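Local structure of ORF10 (Moritella marina, 6RIW) at residues Glu503-Gly508 / Glu585-Gln590; Thr703-Tyr708 / His836-Ser841; Asp31-Ala36 / Asn245-Phe250. The protein forms the ketosynthase-chain length factor didomain of a polyunsaturated fatty acid synthase, and probably extends acyl chains by condensation on carrier proteins. All blocks are in the same frame, centred on the assembly; numbering follows the deposited sequence.

Contact 1: Glu503-Gly508 / Glu585-Gln590; sequences EQRWKG and ELELHQ
R505 and K507 reach out from one loop to E587, in a 3-10 segment, and Q590, in the helix that follows. The guanidinium of R505 meets E587 by its edge: NH1 donates to OE2 of E587 at 2.9 Å, almost straight (166°), with the acceptor close to the guanidinium plane. The carboxylate is turned nearly perpendicular, its plane 79° away, and only its OE2 takes part, on the syn side, so this is a salt bridge through one nitrogen and one oxygen. Although CB of R505 heads away, the chain bends at chi2 (73°) and brings its end back to the acid. NH2 of the same group donates to a water at 2.9 Å, which in turn is hydrogen-bonded to OE2 of E585; R505 NH2 also forms a salt bridge with E743. That same E585 OE2 uses its anti lone pair to accept the backbone N of E587 at 3.0 Å, which ties E585 to the turn that carries E587.

K507 works differently. Its extended chain crosses that of Q590, and NZ donates to OE1 at 2.9 Å from above the carbonyl plane, off the lone pairs. NZ has a second acceptor in V628 O, while NE2 of Q590 donates to E700, which should fix the amide's rotation.

Within the type I turn Q504-K507, W506 packs on I699 and I702 of helix 699-706, while L586 and Q590 lean on F133 and Y137 of helix 129-148 from the N-terminal ketosynthase half.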
loop_
_atom_site.group_PDB
_atom_site.type_symbol
_atom_site.label_atom_id
_atom_site.label_comp_id
_atom_site.label_asym_id
_atom_site.label_seq_id
_atom_site.Cartn_x
_atom_site.Cartn_y
_atom_site.Cartn_z
ATOM N N GLU A 503 0.704 -24.015 -16.644
ATOM C CA GLU A 503 1.692 -23.815 -17.705
ATOM C C GLU A 503 2.101 -22.359 -17.901
ATOM O O GLU A 503 3.275 -22.099 -18.191
ATOM C CB GLU A 503 1.171 -24.396 -19.032
ATOM C CG GLU A 503 1.325 -25.890 -19.022
ATOM C CD GLU A 503 1.565 -26.503 -20.406
ATOM O OE1 GLU A 503 1.202 -25.858 -21.428
ATOM O OE2 GLU A 503 2.105 -27.643 -20.437
ATOM N N GLN A 504 1.182 -21.403 -17.776
ATOM C CA GLN A 504 1.519 -20.003 -18.013
ATOM C C GLN A 504 1.779 -19.209 -16.737
ATOM O O GLN A 504 2.070 -18.009 -16.813
ATOM C CB GLN A 504 0.393 -19.325 -18.788
ATOM C CG GLN A 504 0.252 -19.816 -20.224
ATOM C CD GLN A 504 -0.995 -19.237 -20.845
ATOM O OE1 GLN A 504 -1.167 -18.021 -20.862
ATOM N NE2 GLN A 504 -1.885 -20.099 -21.338
ATOM N N ARG A 505 1.689 -19.839 -15.576
ATOM C CA ARG A 505 1.698 -19.088 -14.324
ATOM C C ARG A 505 3.018 -18.340 -14.098
ATOM O O ARG A 505 3.015 -17.247 -13.523
ATOM C CB ARG A 505 1.417 -20.036 -13.157
ATOM C CG ARG A 505 1.337 -19.338 -11.767
ATOM C CD ARG A 505 0.028 -18.541 -11.632
ATOM N NE ARG A 505 0.033 -17.658 -10.457
ATOM C CZ ARG A 505 0.549 -16.429 -10.471
ATOM N NH1 ARG A 505 1.135 -15.944 -11.576
ATOM N NH2 ARG A 505 0.484 -15.666 -9.376
ATOM N N TRP A 506 4.156 -18.925 -14.482
ATOM C CA TRP A 506 5.448 -18.224 -14.401
ATOM C C TRP A 506 5.944 -17.739 -15.766
ATOM O O TRP A 506 7.141 -17.468 -15.938
ATOM C CB TRP A 506 6.516 -19.111 -13.756
ATOM C CG TRP A 506 6.330 -19.356 -12.280
ATOM C CD1 TRP A 506 5.287 -18.938 -11.490
ATOM C CD2 TRP A 506 7.215 -20.092 -11.429
ATOM N NE1 TRP A 506 5.487 -19.370 -10.177
ATOM C CE2 TRP A 506 6.659 -20.087 -10.129
ATOM C CE3 TRP A 506 8.444 -20.743 -11.640
ATOM C CZ2 TRP A 506 7.287 -20.712 -9.041
ATOM C CZ3 TRP A 506 9.072 -21.361 -10.556
ATOM C CH2 TRP A 506 8.488 -21.352 -9.274
ATOM N N LYS A 507 5.046 -17.595 -16.738
ATOM C CA LYS A 507 5.439 -17.191 -18.091
ATOM C C LYS A 507 6.533 -18.104 -18.633
ATOM O O LYS A 507 7.400 -17.675 -19.414
ATOM C CB LYS A 507 5.884 -15.715 -18.121
ATOM C CG LYS A 507 4.759 -14.739 -17.878
ATOM C CD LYS A 507 5.208 -13.261 -18.001
ATOM C CE LYS A 507 3.968 -12.363 -18.018
ATOM N NZ LYS A 507 4.224 -10.932 -18.401
ATOM N N GLY A 508 6.492 -19.381 -18.225
ATOM C CA GLY A 508 7.423 -20.380 -18.707
ATOM C C GLY A 508 8.803 -20.305 -18.102
ATOM O O GLY A 508 9.670 -21.088 -18.496
ATOM N N GLU A 585 1.826 -6.276 -5.570
ATOM C CA GLU A 585 1.909 -7.304 -6.598
ATOM C C GLU A 585 3.337 -7.306 -7.116
ATOM O O GLU A 585 3.743 -6.379 -7.823
ATOM C CB GLU A 585 0.916 -7.002 -7.717
ATOM C CG GLU A 585 0.990 -7.970 -8.906
ATOM C CD GLU A 585 0.944 -9.432 -8.468
ATOM O OE1 GLU A 585 -0.181 -9.948 -8.228
ATOM O OE2 GLU A 585 2.029 -10.069 -8.378
ATOM N N LEU A 586 4.112 -8.311 -6.726
ATOM C CA LEU A 586 5.505 -8.371 -7.149
ATOM C C LEU A 586 5.649 -8.501 -8.661
ATOM O O LEU A 586 6.708 -8.133 -9.200
ATOM C CB LEU A 586 6.183 -9.530 -6.434
ATOM C CG LEU A 586 6.247 -9.402 -4.890
ATOM C CD1 LEU A 586 6.778 -10.716 -4.289
ATOM C CD2 LEU A 586 7.128 -8.226 -4.463
ATOM N N GLU A 587 4.618 -9.017 -9.367
ATOM C CA GLU A 587 4.684 -9.072 -10.829
ATOM C C GLU A 587 4.712 -7.688 -11.470
ATOM O O GLU A 587 5.002 -7.581 -12.673
ATOM C CB GLU A 587 3.517 -9.896 -11.411
ATOM C CG GLU A 587 3.601 -11.374 -11.028
ATOM C CD GLU A 587 2.534 -12.230 -11.721
ATOM O OE1 GLU A 587 1.566 -11.671 -12.289
ATOM O OE2 GLU A 587 2.665 -13.467 -11.687
ATOM N N LEU A 588 4.462 -6.624 -10.703
ATOM C CA LEU A 588 4.597 -5.284 -11.263
ATOM C C LEU A 588 6.013 -4.966 -11.747
ATOM O O LEU A 588 6.185 -4.034 -12.552
ATOM C CB LEU A 588 4.164 -4.234 -10.226
ATOM C CG LEU A 588 2.662 -4.186 -9.876
ATOM C CD1 LEU A 588 2.427 -3.085 -8.847
ATOM C CD2 LEU A 588 1.828 -3.965 -11.116
ATOM N N HIS A 589 7.027 -5.695 -11.266
ATOM C CA HIS A 589 8.390 -5.499 -11.755
ATOM C C HIS A 589 8.538 -5.909 -13.212
ATOM O O HIS A 589 9.502 -5.496 -13.864
ATOM C CB HIS A 589 9.383 -6.275 -10.875
ATOM C CG HIS A 589 9.429 -5.756 -9.467
ATOM N ND1 HIS A 589 8.703 -6.323 -8.442
ATOM C CD2 HIS A 589 10.089 -4.700 -8.927
ATOM C CE1 HIS A 589 8.913 -5.639 -7.323
ATOM N NE2 HIS A 589 9.763 -4.660 -7.586
ATOM N N GLN A 590 7.589 -6.690 -13.738
ATOM C CA GLN A 590 7.668 -7.077 -15.138
ATOM C C GLN A 590 7.500 -5.884 -16.066
ATOM O O GLN A 590 7.979 -5.932 -17.200
ATOM C CB GLN A 590 6.616 -8.154 -15.441
ATOM C CG GLN A 590 6.901 -9.460 -14.720
ATOM C CD GLN A 590 5.734 -10.425 -14.781
ATOM O OE1 GLN A 590 4.856 -10.277 -15.617
ATOM N NE2 GLN A 590 5.728 -11.428 -13.900
HETATM O O HOH W 1 0.919 -12.771 -9.036
#

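Contact 2: Thr703-Tyr708 / His836-Ser841; sequences TLRQHY and HTFNAS
R705 lays its guanidinium flat on the ring of F838, centres 4.3 Å apart and planes only 12° off parallel, a cation-pi stack in the buried interior. The two side chains slide past each other in opposite directions, so the aliphatic part of the arginine is over the ring as well: CD sits 3.9 Å from the F838 ring centroid in a CH-pi contact, and CG lies above CZ. A bend at chi2 (-61°) folds the chain into this course. Toward the rim of the guanidinium's other face lies CD2 of L704, its neighbour on the helix. At the group's edge, NH2 and ND2 of N839 are both donors and stand 4.3 Å apart; a water bridges them, accepting from R705 NH2 at 2.9 Å and from N839 ND2.

The second segment opens on the histidine of an Asn-Ile-Gly-His sequence, which resembles the motif carrying an active-site histidine in ketosynthases. Here it belongs to the second ketosynthase-like half, probably the chain length factor. The imidazole of H836 covers the opposite face of F838, each ring presenting a face to the other, and its ND1 accepts the backbone N of F838 at 3.1 Å, which ties the histidine to the turn.

Further out, N701, a turn earlier on helix 699-706, accepts from NE of R705, which should limit the rotation of the guanidinium. The carbonyl O of F838 takes two donors from S841: OG at 2.7 Å, in the carbonyl plane and on a lone pair, and the backbone N. W739 meets the F838 ring edge-to-face and also touches R705, while D694, from strand 687-694, accepts the backbone N of N839.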
loop_
_atom_site.group_PDB
_atom_site.type_symbol
_atom_site.label_atom_id
_atom_site.label_comp_id
_atom_site.label_asym_id
_atom_site.label_seq_id
_atom_site.Cartn_x
_atom_site.Cartn_y
_atom_site.Cartn_z
ATOM N N THR A 703 10.714 -16.618 -5.275
ATOM C CA THR A 703 12.062 -16.055 -5.149
ATOM C C THR A 703 12.246 -15.296 -3.837
ATOM O O THR A 703 13.225 -15.507 -3.109
ATOM C CB THR A 703 12.321 -15.104 -6.327
ATOM O OG1 THR A 703 12.253 -15.833 -7.550
ATOM C CG2 THR A 703 13.700 -14.450 -6.211
ATOM N N LEU A 704 11.314 -14.399 -3.527
ATOM C CA LEU A 704 11.412 -13.604 -2.307
ATOM C C LEU A 704 11.385 -14.480 -1.056
ATOM O O LEU A 704 12.220 -14.325 -0.154
ATOM C CB LEU A 704 10.265 -12.581 -2.270
ATOM C CG LEU A 704 10.131 -11.803 -0.954
ATOM C CD1 LEU A 704 11.442 -11.048 -0.650
ATOM C CD2 LEU A 704 8.947 -10.841 -1.000
ATOM N N ARG A 705 10.389 -15.371 -0.949
ATOM C CA ARG A 705 10.214 -16.070 0.315
ATOM C C ARG A 705 11.280 -17.117 0.533
ATOM O O ARG A 705 11.592 -17.420 1.689
ATOM C CB ARG A 705 8.815 -16.702 0.391
ATOM C CG ARG A 705 7.686 -15.663 0.140
ATOM C CD ARG A 705 7.691 -14.536 1.175
ATOM N NE ARG A 705 6.673 -13.523 0.854
ATOM C CZ ARG A 705 6.351 -12.494 1.636
ATOM N NH1 ARG A 705 6.943 -12.319 2.824
ATOM N NH2 ARG A 705 5.421 -11.631 1.224
ATOM N N GLN A 706 11.896 -17.620 -0.540
ATOM C CA GLN A 706 13.058 -18.497 -0.367
ATOM C C GLN A 706 14.179 -17.829 0.418
ATOM O O GLN A 706 15.003 -18.530 1.018
ATOM C CB GLN A 706 13.607 -18.938 -1.729
ATOM C CG GLN A 706 12.907 -20.154 -2.306
ATOM C CD GLN A 706 13.815 -20.894 -3.259
ATOM O OE1 GLN A 706 13.996 -22.097 -3.126
ATOM N NE2 GLN A 706 14.439 -20.161 -4.209
ATOM N N HIS A 707 14.271 -16.493 0.384
ATOM C CA HIS A 707 15.284 -15.794 1.172
ATOM C C HIS A 707 15.066 -15.932 2.673
ATOM O O HIS A 707 16.015 -15.730 3.429
ATOM C CB HIS A 707 15.344 -14.291 0.829
ATOM C CG HIS A 707 15.702 -14.006 -0.594
ATOM N ND1 HIS A 707 16.806 -14.557 -1.203
ATOM C CD2 HIS A 707 15.094 -13.238 -1.537
ATOM C CE1 HIS A 707 16.872 -14.139 -2.457
ATOM N NE2 HIS A 707 15.839 -13.349 -2.692
ATOM N N TYR A 708 13.862 -16.329 3.115
ATOM C CA TYR A 708 13.546 -16.451 4.536
ATOM C C TYR A 708 13.497 -17.883 5.037
ATOM O O TYR A 708 13.612 -18.103 6.251
ATOM C CB TYR A 708 12.208 -15.752 4.835
ATOM C CG TYR A 708 12.293 -14.291 4.453
ATOM C CD1 TYR A 708 12.982 -13.380 5.254
ATOM C CD2 TYR A 708 11.726 -13.834 3.271
ATOM C CE1 TYR A 708 13.086 -12.011 4.883
ATOM C CE2 TYR A 708 11.814 -12.487 2.898
ATOM C CZ TYR A 708 12.498 -11.587 3.702
ATOM O OH TYR A 708 12.554 -10.266 3.299
ATOM N N HIS A 836 0.524 -21.296 2.035
ATOM C CA HIS A 836 0.813 -20.038 2.723
ATOM C C HIS A 836 0.470 -18.895 1.776
ATOM O O HIS A 836 1.152 -18.705 0.769
ATOM C CB HIS A 836 2.290 -19.977 3.114
ATOM C CG HIS A 836 2.609 -18.945 4.150
ATOM N ND1 HIS A 836 1.933 -17.746 4.239
ATOM C CD2 HIS A 836 3.509 -18.947 5.165
ATOM C CE1 HIS A 836 2.405 -17.048 5.260
ATOM N NE2 HIS A 836 3.367 -17.751 5.838
ATOM N N THR A 837 -0.578 -18.121 2.086
ATOM C CA THR A 837 -0.994 -17.046 1.194
ATOM C C THR A 837 -0.524 -15.670 1.677
ATOM O O THR A 837 -1.077 -14.647 1.255
ATOM C CB THR A 837 -2.517 -17.085 0.980
ATOM O OG1 THR A 837 -3.206 -16.892 2.232
ATOM C CG2 THR A 837 -2.936 -18.461 0.404
ATOM N N PHE A 838 0.480 -15.642 2.563
ATOM C CA PHE A 838 1.224 -14.449 2.951
ATOM C C PHE A 838 0.337 -13.256 3.304
ATOM O O PHE A 838 -0.267 -13.241 4.384
ATOM C CB PHE A 838 2.271 -14.177 1.853
ATOM C CG PHE A 838 3.373 -15.202 1.919
ATOM C CD1 PHE A 838 4.297 -15.135 2.969
ATOM C CD2 PHE A 838 3.370 -16.317 1.085
ATOM C CE1 PHE A 838 5.275 -16.135 3.109
ATOM C CE2 PHE A 838 4.346 -17.340 1.235
ATOM C CZ PHE A 838 5.280 -17.239 2.241
ATOM N N ASN A 839 0.237 -12.239 2.445
ATOM C CA ASN A 839 -0.542 -11.071 2.893
ATOM C C ASN A 839 -2.030 -11.366 3.059
ATOM O O ASN A 839 -2.732 -10.600 3.735
ATOM C CB ASN A 839 -0.329 -9.906 1.928
ATOM C CG ASN A 839 1.103 -9.419 1.959
ATOM O OD1 ASN A 839 1.611 -9.099 3.016
ATOM N ND2 ASN A 839 1.769 -9.386 0.802
ATOM N N ALA A 840 -2.536 -12.437 2.466
ATOM C CA ALA A 840 -3.917 -12.840 2.694
ATOM C C ALA A 840 -4.056 -13.945 3.745
ATOM O O ALA A 840 -5.169 -14.446 3.958
ATOM C CB ALA A 840 -4.536 -13.297 1.357
ATOM N N SER A 841 -2.959 -14.368 4.392
ATOM C CA SER A 841 -3.020 -15.581 5.217
ATOM C C SER A 841 -3.963 -15.434 6.406
ATOM O O SER A 841 -4.566 -16.421 6.842
ATOM C CB SER A 841 -1.625 -15.973 5.730
ATOM O OG SER A 841 -1.002 -14.883 6.387
HETATM O O HOH W 2 4.803 -8.876 1.727
#

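Contact 3: Asp31-Ala36 / Asn245-Phe250; sequences DCRSKA and NVHAPF
R33 and H247 come closest in backbone terms, their CA atoms 10.1 Å apart. The chain at R33 is shaped by an Asx turn, OD1 of D31 accepting its backbone N at 3.0 Å. A bend at chi3 (-56°) turns the guanidinium back to D31, and the two form a side-on salt bridge, NE to OD1 and NH2 to OD2, both close to the guanidinium plane. OD1 thus takes two donors, from opposite faces of the carboxylate.

Segment 245-250 lies in the loop before strand 259-270 of the ketosynthase half, and its Pro-Phe, followed by Asp, forms the Pro-Phe-Asp sequence familiar in this family. With D31 holding NE and NH2, NH1 is presented to H247, lying 3.1 Å from CD2 at the ring's edge, the two planes 44° apart. A water links the loops: it accepts from R33 NH1 at 3.3 Å and from H247 N at 2.7 Å, and donates to N245 O. A leucine in place of R33 would probably leave the D31 carboxylate without its charge partner and the edge of H247 less well covered. The imidazole is held by NE2 donating to K363 O, with P249 CD toward the rim of one face.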
loop_
_atom_site.group_PDB
_atom_site.type_symbol
_atom_site.label_atom_id
_atom_site.label_comp_id
_atom_site.label_asym_id
_atom_site.label_seq_id
_atom_site.Cartn_x
_atom_site.Cartn_y
_atom_site.Cartn_z
ATOM N N ASP A 31 10.698 27.816 -5.798
ATOM C CA ASP A 31 10.296 26.691 -6.631
ATOM C C ASP A 31 11.296 25.561 -6.402
ATOM O O ASP A 31 12.490 25.723 -6.671
ATOM C CB ASP A 31 10.263 27.106 -8.101
ATOM C CG ASP A 31 9.610 26.065 -9.004
ATOM O OD1 ASP A 31 9.532 24.868 -8.635
ATOM O OD2 ASP A 31 9.185 26.443 -10.116
ATOM N N CYS A 32 10.812 24.425 -5.896
ATOM C CA CYS A 32 11.664 23.286 -5.565
ATOM C C CYS A 32 11.574 22.143 -6.573
ATOM O O CYS A 32 12.124 21.060 -6.317
ATOM C CB CYS A 32 11.312 22.771 -4.167
ATOM S SG CYS A 32 11.391 24.075 -2.882
ATOM N N ARG A 33 10.895 22.347 -7.704
ATOM C CA ARG A 33 10.782 21.331 -8.740
ATOM C C ARG A 33 12.031 21.344 -9.621
ATOM O O ARG A 33 12.732 22.354 -9.716
ATOM C CB ARG A 33 9.511 21.570 -9.569
ATOM C CG ARG A 33 8.241 21.724 -8.689
ATOM C CD ARG A 33 7.076 22.373 -9.428
ATOM N NE ARG A 33 7.460 23.681 -9.965
ATOM C CZ ARG A 33 6.900 24.244 -11.033
ATOM N NH1 ARG A 33 5.922 23.627 -11.690
ATOM N NH2 ARG A 33 7.331 25.425 -11.456
ATOM N N SER A 34 12.323 20.203 -10.254
ATOM C CA SER A 34 13.549 20.062 -11.035
ATOM C C SER A 34 13.382 18.931 -12.045
ATOM O O SER A 34 12.375 18.221 -12.058
ATOM C CB SER A 34 14.766 19.807 -10.136
ATOM O OG SER A 34 14.649 18.567 -9.452
ATOM N N LYS A 35 14.386 18.764 -12.901
ATOM C CA LYS A 35 14.372 17.693 -13.885
ATOM C C LYS A 35 14.998 16.431 -13.309
ATOM O O LYS A 35 16.044 16.481 -12.652
ATOM C CB LYS A 35 15.119 18.110 -15.155
ATOM C CG LYS A 35 14.457 19.277 -15.877
ATOM C CD LYS A 35 15.327 19.791 -17.007
ATOM C CE LYS A 35 14.507 20.069 -18.256
ATOM N NZ LYS A 35 15.399 20.229 -19.444
ATOM N N ALA A 36 14.353 15.294 -13.563
ATOM C CA ALA A 36 14.903 14.023 -13.120
ATOM C C ALA A 36 16.181 13.708 -13.884
ATOM O O ALA A 36 16.315 14.033 -15.068
ATOM C CB ALA A 36 13.884 12.897 -13.322
ATOM N N ASN A 245 3.789 22.298 -20.695
ATOM C CA ASN A 245 4.809 22.320 -19.639
ATOM C C ASN A 245 4.492 23.320 -18.526
ATOM O O ASN A 245 5.390 23.741 -17.792
ATOM C CB ASN A 245 6.205 22.585 -20.220
ATOM C CG ASN A 245 7.320 21.962 -19.389
ATOM O OD1 ASN A 245 8.225 22.661 -18.932
ATOM N ND2 ASN A 245 7.260 20.646 -19.192
ATOM N N VAL A 246 3.221 23.688 -18.355
ATOM C CA VAL A 246 2.804 24.593 -17.287
ATOM C C VAL A 246 2.099 23.776 -16.203
ATOM O O VAL A 246 0.974 23.294 -16.400
ATOM C CB VAL A 246 1.895 25.721 -17.799
ATOM C CG1 VAL A 246 1.410 26.573 -16.643
ATOM C CG2 VAL A 246 2.648 26.583 -18.809
ATOM N N HIS A 247 2.754 23.654 -15.049
ATOM C CA HIS A 247 2.180 23.054 -13.840
ATOM C C HIS A 247 1.970 24.185 -12.837
ATOM O O HIS A 247 2.923 24.648 -12.205
ATOM C CB HIS A 247 3.091 21.961 -13.279
ATOM C CG HIS A 247 2.845 21.660 -11.833
ATOM N ND1 HIS A 247 1.641 21.167 -11.364
ATOM C CD2 HIS A 247 3.642 21.802 -10.748
ATOM C CE1 HIS A 247 1.713 21.013 -10.051
ATOM N NE2 HIS A 247 2.912 21.397 -9.652
ATOM N N ALA A 248 0.724 24.629 -12.690
ATOM C CA ALA A 248 0.434 25.844 -11.927
ATOM C C ALA A 248 -0.926 25.711 -11.269
ATOM O O ALA A 248 -1.951 26.132 -11.829
ATOM C CB ALA A 248 0.479 27.079 -12.821
ATOM N N PRO A 249 -0.974 25.136 -10.069
ATOM C CA PRO A 249 -2.264 24.956 -9.384
ATOM C C PRO A 249 -3.029 26.271 -9.294
ATOM O O PRO A 249 -2.464 27.311 -8.953
ATOM C CB PRO A 249 -1.861 24.439 -7.996
ATOM C CG PRO A 249 -0.526 23.773 -8.225
ATOM C CD PRO A 249 0.161 24.622 -9.280
ATOM N N PHE A 250 -4.318 26.211 -9.626
ATOM C CA PHE A 250 -5.307 27.294 -9.634
ATOM C C PHE A 250 -5.171 28.208 -10.854
ATOM O O PHE A 250 -5.998 29.117 -11.009
ATOM C CB PHE A 250 -5.261 28.163 -8.367
ATOM C CG PHE A 250 -5.767 27.469 -7.133
ATOM C CD1 PHE A 250 -7.025 26.897 -7.113
ATOM C CD2 PHE A 250 -4.977 27.390 -5.997
ATOM C CE1 PHE A 250 -7.509 26.260 -5.968
ATOM C CE2 PHE A 250 -5.449 26.753 -4.852
ATOM C CZ PHE A 250 -6.722 26.184 -4.849
HETATM O O HOH W 3 5.262 24.727 -14.729
#

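From the N terminus, contact 3 comes first: it closes a loop of 208 residues inside the ketosynthase half, joining the chain around the start of strand 34-35 to the loop before strand 259-270. In the second ketosynthase-like half, contact 1 brackets 76 residues, tying the loop after helix 484-492 to the region of helix 589-595, and contact 2 another 127, tying helix 699-706 to the loop before helix 841-854. The three follow in series, with neither nesting nor crossing. Contacts 1 and 2 touch through L586 CD1 and L704 CD2 at 3.9 Å, and helix 699-706 serves both. Contact 3 stands apart, its centre about 36 Å from that of contact 1.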